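Local coordinates for Alpha/beta hydrolase (Novosphingobium aromaticivorans, PDB 3BWX), which is probably a hydrolase of the alpha/beta hydrolase family, its substrate not established, and binds calcium, at residues A[79-91]-A[110-122]. The protein carries 1 engineered substitution. Sequence-based numbering, arbitrary orientation.
Sequences QPMQYLQDLEALL and LTMLLAAANPARI. With EDO (1,2-ethanediol), chain L.
R121 grips the carboxylate of E88 end-on in a bidentate salt bridge that ties helix 80-94 to the 3-10 turn 119-121, just after helix 106-117, which follows the probable nucleophile elbow of this alpha/beta hydrolase fold. NH2 donates to the syn lone pair of OE1 on E88 and NH1 to OE2, each N-H...O nearly straight, and the two planes lie only 18° apart. A second bond from R121 NH1 runs to L114 O, 3.0 Å away; A117 N reaches this carbonyl from the opposite face of its plane. A bend at chi2 (-71°) brings the E88 carboxylate to R121 and alongside L114, the two side chains running in opposite directions, with E88 OE2 3.5 Å from L114 CD2. A leucine at R121 would probably leave the E88 carboxylate without its charged mate and L114 O with one donor fewer.

Next to the ion pair, helix segments 80-91 and 110-117 cross at -58°, their axes 10.1 Å apart at closest approach, by knobs-into-holes packing. L114 enters the hole formed by L84, L87, E88 and L91, its CD2 lying 3.6 Å from L84 CD1, and also touches L35 of a central strand. One turn earlier, L110 fills the hole among P80, Y83, L84 and L87. The other branch of L84, CD2, meets L113 CB at 3.8 Å, while at the margin the selenomethionine M81, bent at chi2 and chi3, brings its SE to 4.2 Å from L113 CD1.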
loop_
_atom_site.group_PDB
_atom_site.type_symbol
_atom_site.label_atom_id
_atom_site.label_comp_id
_atom_site.label_asym_id
_atom_site.label_seq_id
_atom_site.Cartn_x
_atom_site.Cartn_y
_atom_site.Cartn_z
ATOM N N GLN A 79 -6.396 4.631 -12.641
ATOM C CA GLN A 79 -5.658 3.510 -13.217
ATOM C C GLN A 79 -4.187 3.620 -12.832
ATOM O O GLN A 79 -3.704 4.748 -12.540
ATOM C CB GLN A 79 -5.872 3.514 -14.731
ATOM C CG GLN A 79 -5.410 4.790 -15.433
ATOM C CD GLN A 79 -5.576 4.725 -16.914
ATOM O OE1 GLN A 79 -5.783 3.652 -17.494
ATOM N NE2 GLN A 79 -5.519 5.889 -17.554
ATOM N N PRO A 80 -3.501 2.465 -12.783
ATOM C CA PRO A 80 -2.115 2.450 -12.303
ATOM C C PRO A 80 -1.134 3.395 -12.911
ATOM O O PRO A 80 -0.328 3.973 -12.171
ATOM C CB PRO A 80 -1.689 0.998 -12.497
ATOM C CG PRO A 80 -2.946 0.242 -12.330
ATOM C CD PRO A 80 -3.974 1.088 -13.015
HETATM N N MSE A 81 -1.165 3.587 -14.223
HETATM C CA MSE A 81 -0.204 4.557 -14.801
HETATM C C MSE A 81 -0.429 6.006 -14.409
HETATM O O MSE A 81 0.497 6.806 -14.413
HETATM C CB MSE A 81 -0.093 4.378 -16.318
HETATM C CG MSE A 81 0.314 2.958 -16.712
HETATM SE SE MSE A 81 1.919 2.250 -15.869
HETATM C CE MSE A 81 3.102 3.440 -16.626
ATOM N N GLN A 82 -1.671 6.344 -14.081
ATOM C CA GLN A 82 -1.992 7.642 -13.553
ATOM C C GLN A 82 -1.465 7.803 -12.127
ATOM O O GLN A 82 -0.852 8.809 -11.820
ATOM C CB GLN A 82 -3.477 7.951 -13.630
ATOM C CG GLN A 82 -3.788 9.376 -13.236
ATOM C CD GLN A 82 -3.189 10.368 -14.181
ATOM O OE1 GLN A 82 -3.506 10.364 -15.366
ATOM N NE2 GLN A 82 -2.340 11.217 -13.695
ATOM N N TYR A 83 -1.651 6.779 -11.286
ATOM C CA TYR A 83 -1.074 6.849 -9.956
ATOM C C TYR A 83 0.443 6.982 -10.030
ATOM O O TYR A 83 1.023 7.724 -9.239
ATOM C CB TYR A 83 -1.444 5.648 -9.141
ATOM C CG TYR A 83 -2.907 5.293 -9.203
ATOM C CD1 TYR A 83 -3.880 6.273 -9.188
ATOM C CD2 TYR A 83 -3.344 3.932 -9.144
ATOM C CE1 TYR A 83 -5.228 5.937 -9.236
ATOM C CE2 TYR A 83 -4.697 3.596 -9.214
ATOM C CZ TYR A 83 -5.635 4.605 -9.260
ATOM O OH TYR A 83 -6.968 4.278 -9.344
ATOM N N LEU A 84 1.067 6.276 -10.961
ATOM C CA LEU A 84 2.533 6.371 -11.131
ATOM C C LEU A 84 2.923 7.830 -11.493
ATOM O O LEU A 84 3.842 8.396 -10.891
ATOM C CB LEU A 84 3.012 5.413 -12.217
ATOM C CG LEU A 84 4.481 5.505 -12.633
ATOM C CD1 LEU A 84 5.347 5.161 -11.453
ATOM C CD2 LEU A 84 4.725 4.500 -13.785
ATOM N N GLN A 85 2.202 8.438 -12.459
ATOM C CA GLN A 85 2.453 9.825 -12.815
ATOM C C GLN A 85 2.265 10.772 -11.617
ATOM O O GLN A 85 3.031 11.684 -11.409
ATOM C CB GLN A 85 1.586 10.299 -13.994
ATOM C CG GLN A 85 1.923 11.755 -14.459
ATOM C CD GLN A 85 0.840 12.438 -15.363
ATOM O OE1 GLN A 85 -0.183 12.988 -14.891
ATOM N NE2 GLN A 85 1.107 12.438 -16.678
ATOM N N ASP A 86 1.232 10.529 -10.817
ATOM C CA ASP A 86 0.959 11.363 -9.683
ATOM C C ASP A 86 2.102 11.219 -8.663
ATOM O O ASP A 86 2.454 12.182 -8.013
ATOM C CB ASP A 86 -0.396 10.976 -9.048
ATOM C CG ASP A 86 -1.585 11.259 -9.937
ATOM O OD1 ASP A 86 -1.500 12.073 -10.888
ATOM O OD2 ASP A 86 -2.663 10.728 -9.606
ATOM N N LEU A 87 2.637 10.020 -8.503
ATOM C CA LEU A 87 3.760 9.858 -7.571
ATOM C C LEU A 87 5.031 10.555 -8.121
ATOM O O LEU A 87 5.812 11.122 -7.352
ATOM C CB LEU A 87 4.049 8.399 -7.330
ATOM C CG LEU A 87 3.042 7.714 -6.379
ATOM C CD1 LEU A 87 3.099 6.189 -6.565
ATOM C CD2 LEU A 87 3.216 8.169 -4.946
ATOM N N GLU A 88 5.278 10.454 -9.448
ATOM C CA GLU A 88 6.378 11.217 -10.034
ATOM C C GLU A 88 6.202 12.707 -9.750
ATOM O O GLU A 88 7.185 13.431 -9.458
ATOM C CB GLU A 88 6.500 10.949 -11.531
ATOM C CG GLU A 88 6.906 9.546 -11.885
ATOM C CD GLU A 88 8.354 9.188 -11.561
ATOM O OE1 GLU A 88 9.093 9.990 -10.952
ATOM O OE2 GLU A 88 8.755 8.046 -11.853
ATOM N N ALA A 89 4.970 13.190 -9.798
ATOM C CA ALA A 89 4.695 14.596 -9.515
ATOM C C ALA A 89 4.991 14.939 -8.034
ATOM O O ALA A 89 5.539 15.997 -7.740
ATOM C CB ALA A 89 3.247 14.975 -9.850
ATOM N N LEU A 90 4.613 14.057 -7.097
ATOM C CA LEU A 90 4.979 14.228 -5.698
ATOM C C LEU A 90 6.498 14.310 -5.522
ATOM O O LEU A 90 7.007 15.230 -4.856
ATOM C CB LEU A 90 4.432 13.073 -4.854
ATOM C CG LEU A 90 4.884 12.997 -3.408
ATOM C CD1 LEU A 90 4.429 14.185 -2.593
ATOM C CD2 LEU A 90 4.383 11.673 -2.738
ATOM N N LEU A 91 7.216 13.366 -6.133
ATOM C CA LEU A 91 8.675 13.328 -5.967
ATOM C C LEU A 91 9.325 14.591 -6.524
ATOM O O LEU A 91 10.246 15.140 -5.886
ATOM C CB LEU A 91 9.266 12.072 -6.600
ATOM C CG LEU A 91 8.831 10.765 -5.974
ATOM C CD1 LEU A 91 9.195 9.559 -6.896
ATOM C CD2 LEU A 91 9.416 10.559 -4.550
ATOM N N LEU A 110 3.474 -0.246 -7.904
ATOM C CA LEU A 110 3.917 1.136 -8.173
ATOM C C LEU A 110 5.387 1.317 -7.797
ATOM O O LEU A 110 6.148 2.067 -8.424
ATOM C CB LEU A 110 3.032 2.098 -7.387
ATOM C CG LEU A 110 1.609 2.189 -7.987
ATOM C CD1 LEU A 110 0.649 3.076 -7.161
ATOM C CD2 LEU A 110 1.616 2.648 -9.448
ATOM N N THR A 111 5.809 0.623 -6.742
ATOM C CA THR A 111 7.209 0.651 -6.341
ATOM C C THR A 111 8.121 0.057 -7.448
ATOM O O THR A 111 9.136 0.626 -7.806
ATOM C CB THR A 111 7.418 -0.136 -5.033
ATOM O OG1 THR A 111 6.750 0.526 -3.959
ATOM C CG2 THR A 111 8.929 -0.246 -4.682
HETATM N N MSE A 112 7.691 -1.042 -8.049
HETATM C CA MSE A 112 8.443 -1.589 -9.193
HETATM C C MSE A 112 8.490 -0.645 -10.390
HETATM O O MSE A 112 9.543 -0.426 -10.991
HETATM C CB MSE A 112 7.878 -2.957 -9.580
HETATM C CG MSE A 112 8.060 -4.020 -8.534
HETATM SE SE MSE A 112 7.299 -5.783 -9.088
HETATM C CE MSE A 112 6.155 -6.171 -7.600
ATOM N N LEU A 113 7.364 0.034 -10.646
ATOM C CA LEU A 113 7.243 0.960 -11.746
ATOM C C LEU A 113 8.126 2.206 -11.510
ATOM O O LEU A 113 8.825 2.685 -12.416
ATOM C CB LEU A 113 5.763 1.295 -11.954
ATOM C CG LEU A 113 5.001 0.141 -12.614
ATOM C CD1 LEU A 113 3.512 0.431 -12.459
ATOM C CD2 LEU A 113 5.448 -0.068 -14.109
ATOM N N LEU A 114 8.150 2.700 -10.273
ATOM C CA LEU A 114 9.043 3.823 -9.928
ATOM C C LEU A 114 10.502 3.396 -10.083
ATOM O O LEU A 114 11.313 4.177 -10.612
ATOM C CB LEU A 114 8.829 4.288 -8.503
ATOM C CG LEU A 114 7.567 5.069 -8.260
ATOM C CD1 LEU A 114 7.296 5.198 -6.747
ATOM C CD2 LEU A 114 7.591 6.435 -8.934
ATOM N N ALA A 115 10.870 2.191 -9.622
ATOM C CA ALA A 115 12.250 1.717 -9.709
ATOM C C ALA A 115 12.688 1.614 -11.160
ATOM O O ALA A 115 13.808 1.977 -11.496
ATOM C CB ALA A 115 12.399 0.355 -8.988
ATOM N N ALA A 116 11.776 1.168 -12.012
ATOM C CA ALA A 116 12.065 0.970 -13.433
ATOM C C ALA A 116 12.590 2.223 -14.112
ATOM O O ALA A 116 13.391 2.127 -15.011
ATOM C CB ALA A 116 10.776 0.486 -14.188
ATOM N N ALA A 117 12.117 3.391 -13.680
ATOM C CA ALA A 117 12.542 4.682 -14.245
ATOM C C ALA A 117 14.041 4.930 -14.011
ATOM O O ALA A 117 14.706 5.557 -14.831
ATOM C CB ALA A 117 11.732 5.825 -13.670
ATOM N N ASN A 118 14.568 4.417 -12.896
ATOM C CA ASN A 118 15.999 4.549 -12.551
ATOM C C ASN A 118 16.252 3.811 -11.249
ATOM O O ASN A 118 16.019 4.361 -10.201
ATOM C CB ASN A 118 16.366 6.016 -12.291
ATOM C CG ASN A 118 17.789 6.180 -11.796
ATOM O OD1 ASN A 118 18.631 5.257 -11.911
ATOM N ND2 ASN A 118 18.075 7.342 -11.241
ATOM N N PRO A 119 16.647 2.545 -11.304
ATOM C CA PRO A 119 16.712 1.844 -10.024
ATOM C C PRO A 119 17.616 2.446 -8.979
ATOM O O PRO A 119 17.365 2.259 -7.795
ATOM C CB PRO A 119 17.179 0.424 -10.409
ATOM C CG PRO A 119 16.734 0.298 -11.850
ATOM C CD PRO A 119 16.917 1.667 -12.451
ATOM N N ALA A 120 18.605 3.248 -9.373
ATOM C CA ALA A 120 19.496 3.829 -8.382
ATOM C C ALA A 120 18.770 4.819 -7.484
ATOM O O ALA A 120 19.263 5.162 -6.413
ATOM C CB ALA A 120 20.664 4.518 -9.061
ATOM N N ARG A 121 17.598 5.292 -7.898
ATOM C CA ARG A 121 16.823 6.201 -7.071
ATOM C C ARG A 121 16.278 5.506 -5.798
ATOM O O ARG A 121 15.834 6.176 -4.851
ATOM C CB ARG A 121 15.632 6.789 -7.876
ATOM C CG ARG A 121 14.430 5.827 -7.993
ATOM C CD ARG A 121 13.423 6.127 -9.084
ATOM N NE ARG A 121 12.878 7.456 -8.997
ATOM C CZ ARG A 121 11.796 7.902 -9.650
ATOM N NH1 ARG A 121 11.042 7.124 -10.420
ATOM N NH2 ARG A 121 11.450 9.188 -9.507
ATOM N N ILE A 122 16.228 4.169 -5.810
ATOM C CA ILE A 122 15.665 3.397 -4.711
ATOM C C ILE A 122 16.815 3.074 -3.783
ATOM O O ILE A 122 17.713 2.300 -4.119
ATOM C CB ILE A 122 15.031 2.069 -5.206
ATOM C CG1 ILE A 122 13.862 2.338 -6.166
ATOM C CG2 ILE A 122 14.603 1.173 -4.012
ATOM C CD1 ILE A 122 12.654 3.069 -5.552
HETATM C C1 EDO L . 19.640 9.131 -7.233
HETATM O O1 EDO L . 18.521 9.738 -7.897
HETATM C C2 EDO L . 20.289 8.088 -8.145
HETATM O O2 EDO L . 20.201 8.444 -9.537
#